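Local coordinates for p-nitrophenyl phosphatase (Pho2) (Archaeoglobus fulgidus, PDB 3QGM), which probably hydrolyses phosphate esters as a metal-dependent phosphatase of the haloacid dehalogenase (HAD) superfamily, and binds a calcium ion at what is probably its active site, at residues 53-58 and 68-73; 86-91 and 117-122; 192-197 and 222-227; 211-216 and 233-238. One frame throughout, in Å; residues are numbered along the deposited sequence.

Contact 1 of 4, residues 53-58 and 68-73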
loop_
_atom_site.group_PDB
_atom_site.type_symbol
_atom_site.label_atom_id
_atom_site.label_comp_id
_atom_site.label_asym_id
_atom_site.label_seq_id
_atom_site.Cartn_x
_atom_site.Cartn_y
_atom_site.Cartn_z
ATOM N N SER A 53 19.248 -6.616 -13.709
ATOM C CA SER A 53 20.324 -7.451 -13.209
ATOM C C SER A 53 21.607 -6.624 -13.155
ATOM O O SER A 53 21.719 -5.570 -13.822
ATOM C CB SER A 53 20.479 -8.656 -14.121
ATOM O OG SER A 53 20.984 -8.271 -15.394
ATOM N N ARG A 54 22.589 -7.094 -12.396
ATOM C CA ARG A 54 23.857 -6.397 -12.307
ATOM C C ARG A 54 24.462 -6.195 -13.681
ATOM O O ARG A 54 24.989 -5.112 -13.979
ATOM C CB ARG A 54 24.873 -7.143 -11.443
ATOM C CG ARG A 54 26.199 -6.396 -11.387
ATOM C CD ARG A 54 27.207 -6.895 -10.372
ATOM N NE ARG A 54 27.580 -8.267 -10.633
ATOM C CZ ARG A 54 28.597 -8.912 -10.046
ATOM N NH1 ARG A 54 28.782 -10.177 -10.339
ATOM N NH2 ARG A 54 29.388 -8.324 -9.139
ATOM N N ARG A 55 24.425 -7.221 -14.516
ATOM C CA ARG A 55 25.159 -7.125 -15.768
ATOM C C ARG A 55 24.530 -6.141 -16.711
ATOM O O ARG A 55 25.235 -5.525 -17.475
ATOM C CB ARG A 55 25.347 -8.489 -16.419
ATOM C CG ARG A 55 26.287 -8.457 -17.600
ATOM C CD ARG A 55 26.854 -9.831 -17.879
ATOM N NE ARG A 55 27.444 -10.386 -16.672
ATOM C CZ ARG A 55 28.715 -10.246 -16.320
ATOM N NH1 ARG A 55 29.580 -9.577 -17.096
ATOM N NH2 ARG A 55 29.122 -10.802 -15.176
ATOM N N ILE A 56 23.214 -5.936 -16.652
ATOM C CA ILE A 56 22.608 -4.826 -17.458
ATOM C C ILE A 56 23.228 -3.462 -17.120
ATOM O O ILE A 56 23.638 -2.671 -18.019
ATOM C CB ILE A 56 21.098 -4.745 -17.260
ATOM C CG1 ILE A 56 20.422 -6.060 -17.693
ATOM C CG2 ILE A 56 20.522 -3.497 -17.885
ATOM C CD1 ILE A 56 20.569 -6.434 -19.117
ATOM N N LEU A 57 23.313 -3.179 -15.825
ATOM C CA LEU A 57 23.895 -1.910 -15.376
ATOM C C LEU A 57 25.395 -1.805 -15.656
ATOM O O LEU A 57 25.907 -0.718 -15.983
ATOM C CB LEU A 57 23.564 -1.684 -13.886
ATOM C CG LEU A 57 22.083 -1.322 -13.611
ATOM C CD1 LEU A 57 21.806 -1.071 -12.124
ATOM C CD2 LEU A 57 21.696 -0.077 -14.419
ATOM N N LEU A 58 26.103 -2.922 -15.552
ATOM C CA LEU A 58 27.490 -3.031 -15.984
ATOM C C LEU A 58 27.568 -2.654 -17.450
ATOM O O LEU A 58 28.330 -1.764 -17.836
ATOM C CB LEU A 58 28.026 -4.458 -15.766
ATOM C CG LEU A 58 29.487 -4.782 -16.139
ATOM C CD1 LEU A 58 30.397 -3.817 -15.374
ATOM C CD2 LEU A 58 29.899 -6.273 -15.943
ATOM N N VAL A 68 34.849 -0.548 -16.550
ATOM C CA VAL A 68 34.189 -0.973 -15.305
ATOM C C VAL A 68 34.173 -2.488 -15.307
ATOM O O VAL A 68 33.780 -3.107 -16.286
ATOM C CB VAL A 68 32.698 -0.448 -15.224
ATOM C CG1 VAL A 68 32.064 -0.756 -13.898
ATOM C CG2 VAL A 68 32.614 1.052 -15.494
ATOM N N GLY A 69 34.627 -3.088 -14.225
ATOM C CA GLY A 69 34.467 -4.545 -14.010
ATOM C C GLY A 69 33.235 -4.901 -13.171
ATOM O O GLY A 69 32.710 -4.060 -12.442
ATOM N N GLU A 70 32.777 -6.145 -13.317
ATOM C CA GLU A 70 31.756 -6.768 -12.455
ATOM C C GLU A 70 31.739 -6.257 -10.997
ATOM O O GLU A 70 30.702 -5.815 -10.444
ATOM C CB GLU A 70 32.055 -8.283 -12.395
ATOM C CG GLU A 70 30.963 -9.194 -12.874
ATOM C CD GLU A 70 31.449 -10.633 -12.978
ATOM O OE1 GLU A 70 31.503 -11.350 -11.944
ATOM O OE2 GLU A 70 31.785 -11.046 -14.110
ATOM N N ASP A 71 32.886 -6.352 -10.354
ATOM C CA ASP A 71 32.892 -6.149 -8.913
ATOM C C ASP A 71 32.772 -4.670 -8.517
ATOM O O ASP A 71 32.496 -4.365 -7.369
ATOM C CB ASP A 71 34.068 -6.901 -8.274
ATOM C CG ASP A 71 33.883 -8.423 -8.359
ATOM O OD1 ASP A 71 32.734 -8.922 -8.254
ATOM O OD2 ASP A 71 34.872 -9.130 -8.562
ATOM N N GLU A 72 32.898 -3.776 -9.489
ATOM C CA GLU A 72 32.712 -2.357 -9.245
ATOM C C GLU A 72 31.230 -1.911 -9.282
ATOM O O GLU A 72 30.988 -0.716 -9.170
ATOM C CB GLU A 72 33.463 -1.536 -10.311
ATOM C CG GLU A 72 34.967 -1.582 -10.229
ATOM C CD GLU A 72 35.606 -0.825 -11.390
ATOM O OE1 GLU A 72 35.592 -1.349 -12.526
ATOM O OE2 GLU A 72 36.090 0.300 -11.180
ATOM N N ILE A 73 30.281 -2.835 -9.485
ATOM C CA ILE A 73 28.836 -2.531 -9.599
ATOM C C ILE A 73 28.092 -3.264 -8.492
ATOM O O ILE A 73 28.196 -4.486 -8.406
ATOM C CB ILE A 73 28.167 -3.070 -10.923
ATOM C CG1 ILE A 73 28.915 -2.686 -12.203
ATOM C CG2 ILE A 73 26.743 -2.562 -11.027
ATOM C CD1 ILE A 73 28.753 -1.279 -12.562
#
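Glu70 takes both of its carboxylate oxygens to arginines from the first turn of a helix. The shorter link is to Arg55, whose NH2 donates to Glu70 OE2 over 2.9 Å at 163°; the acceptor lies in the guanidinium plane, but the hydrogen comes down from above the carboxylate, the two planes standing 83° apart. Arg54 NH1 makes a longer salt bridge to Glu70 OE1 at 3.4 Å, while its NH2 reaches Asp71 OD1 at 3.5 Å, completing a salt-bridge network. Glu70 CG lies over a face of the Arg54 guanidinium, toward its rim. Arginine suits both helix positions because its long chain, bent at chi3, brings a charge round to the loop while its methylenes stay apolar: Arg54 CG packs on Ile73 CG2. One turn further along the helix, Leu58 CD1 touches both Val68 CG1 (3.8 Å) and Ile73 CG1 (3.7 Å). Within the loop, Glu72 OE1 accepts from Gly69 N at 2.6 Å through its anti lone pair. Helix 54-63 thus packs against the loop leading into edge strand 73-75, where Arg54 and Leu57 also touch Val75, and Val68 touches Phe45 of strand 42-47.

Contact 2 of 4, residues 86-91 and 117-122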
loop_
_atom_site.group_PDB
_atom_site.type_symbol
_atom_site.label_atom_id
_atom_site.label_comp_id
_atom_site.label_asym_id
_atom_site.label_seq_id
_atom_site.Cartn_x
_atom_site.Cartn_y
_atom_site.Cartn_z
ATOM N N ARG A 86 23.886 -16.118 1.116
ATOM C CA ARG A 86 24.851 -16.225 2.217
ATOM C C ARG A 86 24.191 -16.697 3.489
ATOM O O ARG A 86 24.715 -17.530 4.202
ATOM C CB ARG A 86 25.496 -14.891 2.483
ATOM C CG ARG A 86 26.463 -14.577 1.431
ATOM C CD ARG A 86 26.960 -13.220 1.605
ATOM N NE ARG A 86 27.620 -12.753 0.402
ATOM C CZ ARG A 86 27.952 -11.487 0.207
ATOM N NH1 ARG A 86 27.656 -10.572 1.129
ATOM N NH2 ARG A 86 28.576 -11.138 -0.908
ATOM N N GLU A 87 23.018 -16.139 3.755
ATOM C CA GLU A 87 22.247 -16.525 4.902
ATOM C C GLU A 87 21.766 -17.969 4.815
ATOM O O GLU A 87 21.722 -18.667 5.808
ATOM C CB GLU A 87 21.005 -15.612 4.990
ATOM C CG GLU A 87 20.853 -14.981 6.282
ATOM C CD GLU A 87 19.645 -14.076 6.350
ATOM O OE1 GLU A 87 18.553 -14.433 5.864
ATOM O OE2 GLU A 87 19.818 -13.013 6.944
ATOM N N LYS A 88 21.322 -18.376 3.629
ATOM C CA LYS A 88 20.720 -19.680 3.449
ATOM C C LYS A 88 20.906 -20.189 2.043
ATOM O O LYS A 88 20.093 -19.925 1.149
ATOM C CB LYS A 88 19.245 -19.714 3.855
ATOM C CG LYS A 88 18.681 -21.112 3.729
ATOM C CD LYS A 88 17.685 -21.530 4.787
ATOM C CE LYS A 88 17.219 -22.955 4.448
ATOM N NZ LYS A 88 16.037 -23.402 5.258
ATOM N N PRO A 89 22.011 -20.915 1.833
ATOM C CA PRO A 89 22.309 -21.446 0.522
ATOM C C PRO A 89 21.136 -22.201 -0.046
ATOM O O PRO A 89 20.503 -22.977 0.657
ATOM C CB PRO A 89 23.494 -22.368 0.778
ATOM C CG PRO A 89 24.202 -21.693 1.973
ATOM C CD PRO A 89 23.053 -21.256 2.837
ATOM N N ASN A 90 20.840 -21.925 -1.320
ATOM C CA ASN A 90 19.721 -22.531 -2.038
ATOM C C ASN A 90 18.395 -22.309 -1.370
ATOM O O ASN A 90 17.516 -23.141 -1.491
ATOM C CB ASN A 90 19.940 -24.034 -2.247
ATOM C CG ASN A 90 21.354 -24.353 -2.667
ATOM O OD1 ASN A 90 22.025 -25.157 -2.018
ATOM N ND2 ASN A 90 21.832 -23.714 -3.751
ATOM N N ALA A 91 18.218 -21.194 -0.693
ATOM C CA ALA A 91 16.915 -20.912 -0.070
ATOM C C ALA A 91 15.800 -20.864 -1.127
ATOM O O ALA A 91 16.048 -20.492 -2.286
ATOM C CB ALA A 91 16.956 -19.615 0.747
ATOM N N GLU A 117 5.301 -22.152 -0.530
ATOM C CA GLU A 117 6.451 -23.024 -0.269
ATOM C C GLU A 117 7.658 -22.209 0.146
ATOM O O GLU A 117 8.603 -22.760 0.670
ATOM C CB GLU A 117 6.829 -23.810 -1.540
ATOM C CG GLU A 117 5.757 -24.813 -2.011
ATOM C CD GLU A 117 5.900 -25.252 -3.494
ATOM O OE1 GLU A 117 6.598 -24.589 -4.324
ATOM O OE2 GLU A 117 5.266 -26.278 -3.830
ATOM N N ALA A 118 7.629 -20.897 -0.108
ATOM C CA ALA A 118 8.798 -20.049 0.121
ATOM C C ALA A 118 9.259 -20.024 1.565
ATOM O O ALA A 118 8.428 -19.999 2.460
ATOM C CB ALA A 118 8.490 -18.609 -0.330
ATOM N N GLU A 119 10.573 -19.991 1.781
ATOM C CA GLU A 119 11.147 -19.587 3.059
ATOM C C GLU A 119 11.421 -18.078 3.120
ATOM O O GLU A 119 11.565 -17.534 4.197
ATOM C CB GLU A 119 12.476 -20.287 3.332
ATOM C CG GLU A 119 12.618 -21.671 2.727
ATOM C CD GLU A 119 14.083 -22.102 2.705
ATOM O OE1 GLU A 119 14.761 -21.792 3.723
ATOM O OE2 GLU A 119 14.543 -22.691 1.693
ATOM N N TYR A 120 11.555 -17.426 1.964
ATOM C CA TYR A 120 11.778 -15.986 1.914
ATOM C C TYR A 120 10.751 -15.326 1.003
ATOM O O TYR A 120 10.470 -15.823 -0.110
ATOM C CB TYR A 120 13.169 -15.652 1.373
ATOM C CG TYR A 120 14.347 -15.868 2.324
ATOM C CD1 TYR A 120 14.806 -17.151 2.619
ATOM C CD2 TYR A 120 14.995 -14.772 2.934
ATOM C CE1 TYR A 120 15.880 -17.342 3.516
ATOM C CE2 TYR A 120 16.063 -14.963 3.835
ATOM C CZ TYR A 120 16.495 -16.251 4.097
ATOM O OH TYR A 120 17.554 -16.432 4.925
ATOM N N LEU A 121 10.233 -14.192 1.475
ATOM C CA LEU A 121 9.502 -13.267 0.661
ATOM C C LEU A 121 10.451 -12.150 0.243
ATOM O O LEU A 121 11.027 -11.487 1.085
ATOM C CB LEU A 121 8.284 -12.703 1.469
ATOM C CG LEU A 121 7.523 -11.502 0.885
ATOM C CD1 LEU A 121 6.970 -11.832 -0.538
ATOM C CD2 LEU A 121 6.388 -10.990 1.923
ATOM N N VAL A 122 10.588 -11.937 -1.061
ATOM C CA VAL A 122 11.474 -10.950 -1.639
ATOM C C VAL A 122 10.635 -9.918 -2.407
ATOM O O VAL A 122 9.970 -10.228 -3.381
ATOM C CB VAL A 122 12.521 -11.629 -2.559
ATOM C CG1 VAL A 122 13.544 -10.643 -3.066
ATOM C CG2 VAL A 122 13.209 -12.760 -1.788
HETATM O O HOH W 1 16.180 -24.421 0.916
#
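Lys88, the first residue to leave helical geometry after helix 76-87, runs its side chain past the hydroxyl end of Tyr120 to Glu119. Its CB lies 3.8 Å from Tyr120 OH, oblique to the ring. With CG anti to the backbone N (chi1 -177°) and a bend at chi2, the chain turns toward the strand: CG and then CD draw in on Glu119 OE1, crossing that side chain at about a right angle, and NZ ends at Glu119 OE1 in a salt bridge of 2.6 Å, although the position of that oxygen is not securely fixed. Lysine suits an exposed helix end, since its flexible aliphatic stem can span the gap and carry the charge to the acid.

Glu119 OE2, the other oxygen, receives a hydrogen from a water that also donates to Asn90 O at 3.0 Å, and it accepts from Lys92 N as well. Thus one carboxylate holds both the lysine and the backbone of the type II turn from Lys88 to Ala91. On the other flank, Tyr120 OH donates a very short bond of 2.4 Å to Glu87 OE1, entering on the anti lone pair; the acceptor lies at the ring edge, with carboxylate and ring planes 32° apart. Glu87 OE2 pairs with Arg146, which probably helps keep this carboxylate ionised. Ala91 CB is small enough to come within 3.7 Å of Tyr120 CE1.

Strand 120-123 lies between strands 92-95 and 146-149 in the five-stranded parallel sheet, and helix 76-87 covers Tyr120 and Val122 through Ile84.

Contact 3 of 4, residues 192-197 and 222-227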
loop_
_atom_site.group_PDB
_atom_site.type_symbol
_atom_site.label_atom_id
_atom_site.label_comp_id
_atom_site.label_asym_id
_atom_site.label_seq_id
_atom_site.Cartn_x
_atom_site.Cartn_y
_atom_site.Cartn_z
ATOM N N ILE A 192 23.371 -2.649 1.989
ATOM C CA ILE A 192 24.104 -2.476 0.714
ATOM C C ILE A 192 25.430 -1.694 0.921
ATOM O O ILE A 192 26.483 -2.038 0.316
ATOM C CB ILE A 192 23.223 -1.865 -0.391
ATOM C CG1 ILE A 192 23.895 -1.998 -1.760
ATOM C CG2 ILE A 192 22.870 -0.424 -0.062
ATOM C CD1 ILE A 192 22.944 -1.762 -2.915
HETATM N N MSE A 193 25.411 -0.761 1.857
HETATM C CA MSE A 193 26.565 0.071 2.142
HETATM C C MSE A 193 27.781 -0.700 2.742
HETATM O O MSE A 193 28.933 -0.487 2.324
HETATM C CB MSE A 193 26.130 1.263 3.025
HETATM C CG MSE A 193 25.099 2.155 2.291
HETATM SE SE MSE A 193 25.620 2.831 0.505
HETATM C CE MSE A 193 26.937 4.206 0.976
ATOM N N ARG A 194 27.519 -1.604 3.683
ATOM C CA ARG A 194 28.561 -2.420 4.256
ATOM C C ARG A 194 29.057 -3.420 3.216
ATOM O O ARG A 194 30.244 -3.758 3.204
ATOM C CB ARG A 194 28.105 -3.084 5.569
ATOM C CG ARG A 194 27.792 -1.999 6.623
ATOM C CD ARG A 194 27.678 -2.462 8.099
ATOM N NE ARG A 194 27.252 -1.334 8.954
ATOM C CZ ARG A 194 28.022 -0.290 9.289
ATOM N NH1 ARG A 194 27.508 0.688 10.035
ATOM N NH2 ARG A 194 29.308 -0.204 8.893
ATOM N N GLU A 195 28.186 -3.845 2.298
ATOM C CA GLU A 195 28.667 -4.718 1.232
ATOM C C GLU A 195 29.649 -3.951 0.348
ATOM O O GLU A 195 30.658 -4.520 -0.084
ATOM C CB GLU A 195 27.545 -5.333 0.396
ATOM C CG GLU A 195 28.026 -6.202 -0.784
ATOM C CD GLU A 195 28.710 -7.512 -0.361
ATOM O OE1 GLU A 195 28.763 -7.811 0.852
ATOM O OE2 GLU A 195 29.190 -8.249 -1.245
ATOM N N ALA A 196 29.348 -2.683 0.081
ATOM C CA ALA A 196 30.179 -1.878 -0.810
ATOM C C ALA A 196 31.567 -1.610 -0.201
ATOM O O ALA A 196 32.584 -1.679 -0.905
ATOM C CB ALA A 196 29.496 -0.556 -1.174
ATOM N N LEU A 197 31.586 -1.301 1.091
ATOM C CA LEU A 197 32.837 -1.194 1.878
ATOM C C LEU A 197 33.724 -2.467 1.828
ATOM O O LEU A 197 34.920 -2.393 1.523
ATOM C CB LEU A 197 32.493 -0.873 3.322
ATOM C CG LEU A 197 31.983 0.532 3.589
ATOM C CD1 LEU A 197 31.827 0.770 5.096
ATOM C CD2 LEU A 197 32.946 1.563 3.034
ATOM N N LYS A 222 25.899 8.832 6.177
ATOM C CA LYS A 222 25.918 9.068 7.621
ATOM C C LYS A 222 25.854 7.753 8.400
ATOM O O LYS A 222 26.539 7.585 9.414
ATOM C CB LYS A 222 24.758 9.955 8.031
ATOM C CG LYS A 222 24.747 11.295 7.346
ATOM C CD LYS A 222 25.225 12.370 8.230
ATOM C CE LYS A 222 25.211 13.724 7.536
ATOM N NZ LYS A 222 26.285 14.579 8.159
ATOM N N ALA A 223 25.070 6.813 7.893
ATOM C CA ALA A 223 24.830 5.583 8.609
ATOM C C ALA A 223 26.077 4.699 8.701
ATOM O O ALA A 223 26.246 4.003 9.710
ATOM C CB ALA A 223 23.662 4.825 7.980
ATOM N N ILE A 224 26.960 4.738 7.698
ATOM C CA ILE A 224 28.214 3.965 7.778
ATOM C C ILE A 224 29.400 4.838 8.248
ATOM O O ILE A 224 30.526 4.358 8.363
ATOM C CB ILE A 224 28.560 3.154 6.459
ATOM C CG1 ILE A 224 28.353 3.946 5.181
ATOM C CG2 ILE A 224 27.657 1.935 6.302
ATOM C CD1 ILE A 224 29.051 5.156 5.101
ATOM N N GLY A 225 29.126 6.093 8.587
ATOM C CA GLY A 225 30.168 6.987 9.065
ATOM C C GLY A 225 31.140 7.407 7.976
ATOM O O GLY A 225 32.295 7.647 8.257
ATOM N N ALA A 226 30.658 7.494 6.729
ATOM C CA ALA A 226 31.461 8.003 5.618
ATOM C C ALA A 226 31.032 9.417 5.265
ATOM O O ALA A 226 29.831 9.736 5.279
ATOM C CB ALA A 226 31.284 7.101 4.397
ATOM N N GLU A 227 32.000 10.229 4.850
ATOM C CA GLU A 227 31.728 11.598 4.412
ATOM C C GLU A 227 30.847 11.546 3.188
ATOM O O GLU A 227 30.936 10.611 2.405
ATOM C CB GLU A 227 33.022 12.347 4.048
ATOM C CG GLU A 227 33.934 12.632 5.222
ATOM C CD GLU A 227 35.024 13.629 4.848
ATOM O OE1 GLU A 227 36.098 13.182 4.427
ATOM O OE2 GLU A 227 34.778 14.851 4.921
#
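Two helices of the HAD core, 190-200 and 214-224, meet here at the C-terminal end of the second, which closes in a Schellman motif. Gly225 has the positive phi (71°) that ends the helix, a conformation most easily adopted by a residue without CB, and its N bonds back to Lys222 O.

Ile224 is the residue that reaches across. Its CG1 occupies the crowded position between the backbone N and the carbonyl carbon (chi1 44°), which sets CG2 anti to the carbonyl carbon and aims it at the other helix. That methyl group meets the CB of Met193, a selenomethionine, at 3.7 Å. It also sits 3.6 Å above the plane of the Arg194 guanidinium, over its centre. Arg194, extended from CG to NE, slides past Ile224 in the opposite direction, so its flat cationic end covers the methyl group with a face and keeps its N-H groups directed around the rim. Leu197, one turn after Met193, brings CD1 to 4.3 Å from Ile224 CB. A branched isoleucine suits this place because one short side chain can touch three residues of a helix; no hydrogen bond joins the segments.

Helix 190-200 lies against the six-stranded parallel sheet: Met193 touches Val209 and Leu197 touches Val207 of strand 207-211, while Ala196 packs on Ile44 and Val46 of strand 42-47; Ala226, just past helix 214-224, also touches Val209.

Contact 4 of 4, residues 211-216 and 233-238. With CA (calcium ion), chain E.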
loop_
_atom_site.group_PDB
_atom_site.type_symbol
_atom_site.label_atom_id
_atom_site.label_comp_id
_atom_site.label_asym_id
_atom_site.label_seq_id
_atom_site.Cartn_x
_atom_site.Cartn_y
_atom_site.Cartn_z
ATOM N N GLY A 211 26.120 11.220 -4.363
ATOM C CA GLY A 211 24.798 11.032 -4.876
ATOM C C GLY A 211 24.010 12.300 -5.070
ATOM O O GLY A 211 24.494 13.410 -4.804
ATOM N N ASP A 212 22.783 12.128 -5.535
ATOM C CA ASP A 212 21.931 13.247 -5.908
ATOM C C ASP A 212 20.752 13.422 -4.988
ATOM O O ASP A 212 20.028 14.364 -5.176
ATOM C CB ASP A 212 21.452 13.147 -7.378
ATOM C CG ASP A 212 20.427 12.037 -7.604
ATOM O OD1 ASP A 212 20.478 10.998 -6.920
ATOM O OD2 ASP A 212 19.584 12.199 -8.507
ATOM N N GLN A 213 20.572 12.523 -4.010
ATOM C CA GLN A 213 19.455 12.569 -3.046
ATOM C C GLN A 213 19.918 12.577 -1.586
ATOM O O GLN A 213 20.617 11.661 -1.101
ATOM C CB GLN A 213 18.519 11.380 -3.263
ATOM C CG GLN A 213 17.800 11.404 -4.592
ATOM C CD GLN A 213 16.743 10.306 -4.701
ATOM O OE1 GLN A 213 15.557 10.578 -4.640
ATOM N NE2 GLN A 213 17.176 9.083 -4.903
ATOM N N ILE A 214 19.478 13.599 -0.858
ATOM C CA ILE A 214 19.844 13.757 0.555
ATOM C C ILE A 214 19.308 12.624 1.379
ATOM O O ILE A 214 20.034 12.001 2.155
ATOM C CB ILE A 214 19.300 15.025 1.096
ATOM C CG1 ILE A 214 19.851 16.189 0.268
ATOM C CG2 ILE A 214 19.583 15.131 2.676
ATOM C CD1 ILE A 214 20.800 17.084 0.959
ATOM N N ASP A 215 18.038 12.314 1.185
ATOM C CA ASP A 215 17.378 11.235 1.931
ATOM C C ASP A 215 17.744 9.838 1.497
ATOM O O ASP A 215 17.333 8.890 2.121
ATOM C CB ASP A 215 15.862 11.358 1.813
ATOM C CG ASP A 215 15.370 11.202 0.399
ATOM O OD1 ASP A 215 14.309 10.603 0.230
ATOM O OD2 ASP A 215 16.022 11.705 -0.525
ATOM N N VAL A 216 18.494 9.692 0.413
ATOM C CA VAL A 216 18.947 8.378 0.020
ATOM C C VAL A 216 20.463 8.289 0.202
ATOM O O VAL A 216 20.983 7.509 1.013
ATOM C CB VAL A 216 18.497 8.103 -1.435
ATOM C CG1 VAL A 216 19.073 6.807 -1.966
ATOM C CG2 VAL A 216 16.904 8.108 -1.497
ATOM N N THR A 233 23.424 17.395 -10.355
ATOM C CA THR A 233 23.082 16.938 -11.708
ATOM C C THR A 233 21.785 16.114 -11.779
ATOM O O THR A 233 21.352 15.802 -12.863
ATOM C CB THR A 233 24.230 16.125 -12.352
ATOM O OG1 THR A 233 24.817 15.238 -11.384
ATOM C CG2 THR A 233 25.304 17.093 -12.926
ATOM N N GLY A 234 21.131 15.834 -10.637
ATOM C CA GLY A 234 19.967 14.948 -10.604
ATOM C C GLY A 234 18.835 15.541 -9.780
ATOM O O GLY A 234 18.514 16.708 -9.954
ATOM N N VAL A 235 18.249 14.754 -8.876
ATOM C CA VAL A 235 17.059 15.163 -8.106
ATOM C C VAL A 235 17.251 16.509 -7.310
ATOM O O VAL A 235 16.324 17.338 -7.205
ATOM C CB VAL A 235 16.624 13.987 -7.163
ATOM C CG1 VAL A 235 15.619 14.418 -6.138
ATOM C CG2 VAL A 235 16.095 12.754 -7.972
ATOM N N THR A 236 18.444 16.750 -6.772
ATOM C CA THR A 236 18.658 17.963 -5.995
ATOM C C THR A 236 19.250 19.018 -6.888
ATOM O O THR A 236 20.128 18.750 -7.689
ATOM C CB THR A 236 19.487 17.727 -4.730
ATOM O OG1 THR A 236 19.047 16.518 -4.097
ATOM C CG2 THR A 236 19.317 18.906 -3.723
ATOM N N THR A 237 18.683 20.215 -6.835
ATOM C CA THR A 237 19.151 21.313 -7.690
ATOM C C THR A 237 19.591 22.481 -6.818
ATOM O O THR A 237 19.351 22.503 -5.593
ATOM C CB THR A 237 18.053 21.789 -8.594
ATOM O OG1 THR A 237 17.038 22.356 -7.782
ATOM C CG2 THR A 237 17.472 20.622 -9.403
ATOM N N ARG A 238 20.220 23.464 -7.443
ATOM C CA ARG A 238 20.611 24.677 -6.703
ATOM C C ARG A 238 19.356 25.328 -6.044
ATOM O O ARG A 238 19.396 25.769 -4.868
ATOM C CB ARG A 238 21.400 25.626 -7.629
ATOM C CG ARG A 238 22.247 26.701 -6.925
ATOM C CD ARG A 238 23.322 26.120 -5.986
ATOM N NE ARG A 238 24.588 25.767 -6.650
ATOM C CZ ARG A 238 25.659 25.280 -6.014
ATOM N NH1 ARG A 238 26.765 24.999 -6.689
ATOM N NH2 ARG A 238 25.635 25.063 -4.699
HETATM CA CA CA E . 20.316 8.835 -7.598
HETATM O O HOH W 2 18.340 9.896 -8.562
HETATM O O HOH W 3 19.872 8.364 -5.564
HETATM O O HOH W 4 17.635 15.498 -1.672
HETATM O O HOH W 5 19.037 6.933 -8.099
#
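The calcium site, probably the active centre as in other HAD phosphatases, includes Asp212, which loop 233-238 grips through its second carboxylate oxygen and its carbonyl. Asp212 OD1 binds the ion at 2.3 Å, leaving OD2 to face the loop, where Val235 N donates a nearly straight hydrogen bond (2.9 Å, 172°) from above the carboxylate plane. OD2 also accepts from a metal-bound water at 2.6 Å, so the metal on one oxygen and two hydrogen bonds on the other fix the carboxylate's rotation. Gly234 CA lies 3.5 Å from Asp212 OD2; a CB there would collide with that oxygen, which explains the glycine. Thr236 secures the backbone: its OG1 donates to Asp212 O over 2.6 Å, from above the carbonyl plane, and its N adds a weak bond to the same oxygen. A water bridges Thr236 OG1 to Ile214 N. Gln213 lays CG against Val235 CB at 3.8 Å, while NE2 donates to another calcium-bound water. Asp14 and Asp16 complete the protein ligands, Asp16 through its backbone O. Aspartates of a probable HAD DxD motif at the end of the first strand, with another after strand 207-211, form the metal site typical of HAD phosphatases.

Along the chain contacts 1 and 2 follow one another, whereas contacts 3 and 4 interleave and share helix 214-224, their centres 18 Å apart. Contacts 1, 3 and 4 belong to the six-stranded parallel core sheet: contact 1 beside its edge strand 73-75, contacts 3 and 4 around strands 207-211 and 227-231. Contact 2 belongs to the separate five-stranded sheet, about 34 Å from contact 4 between centres and on the other side of the chain's centre. A salt bridge from Arg86 NH2 to Glu195 OE2 (3.0 Å) nevertheless ties contact 2 to contact 3, linking the two sheet regions. Only contact 4 holds a metal ligand; contacts 1 and 3 pack elements of the same core domain.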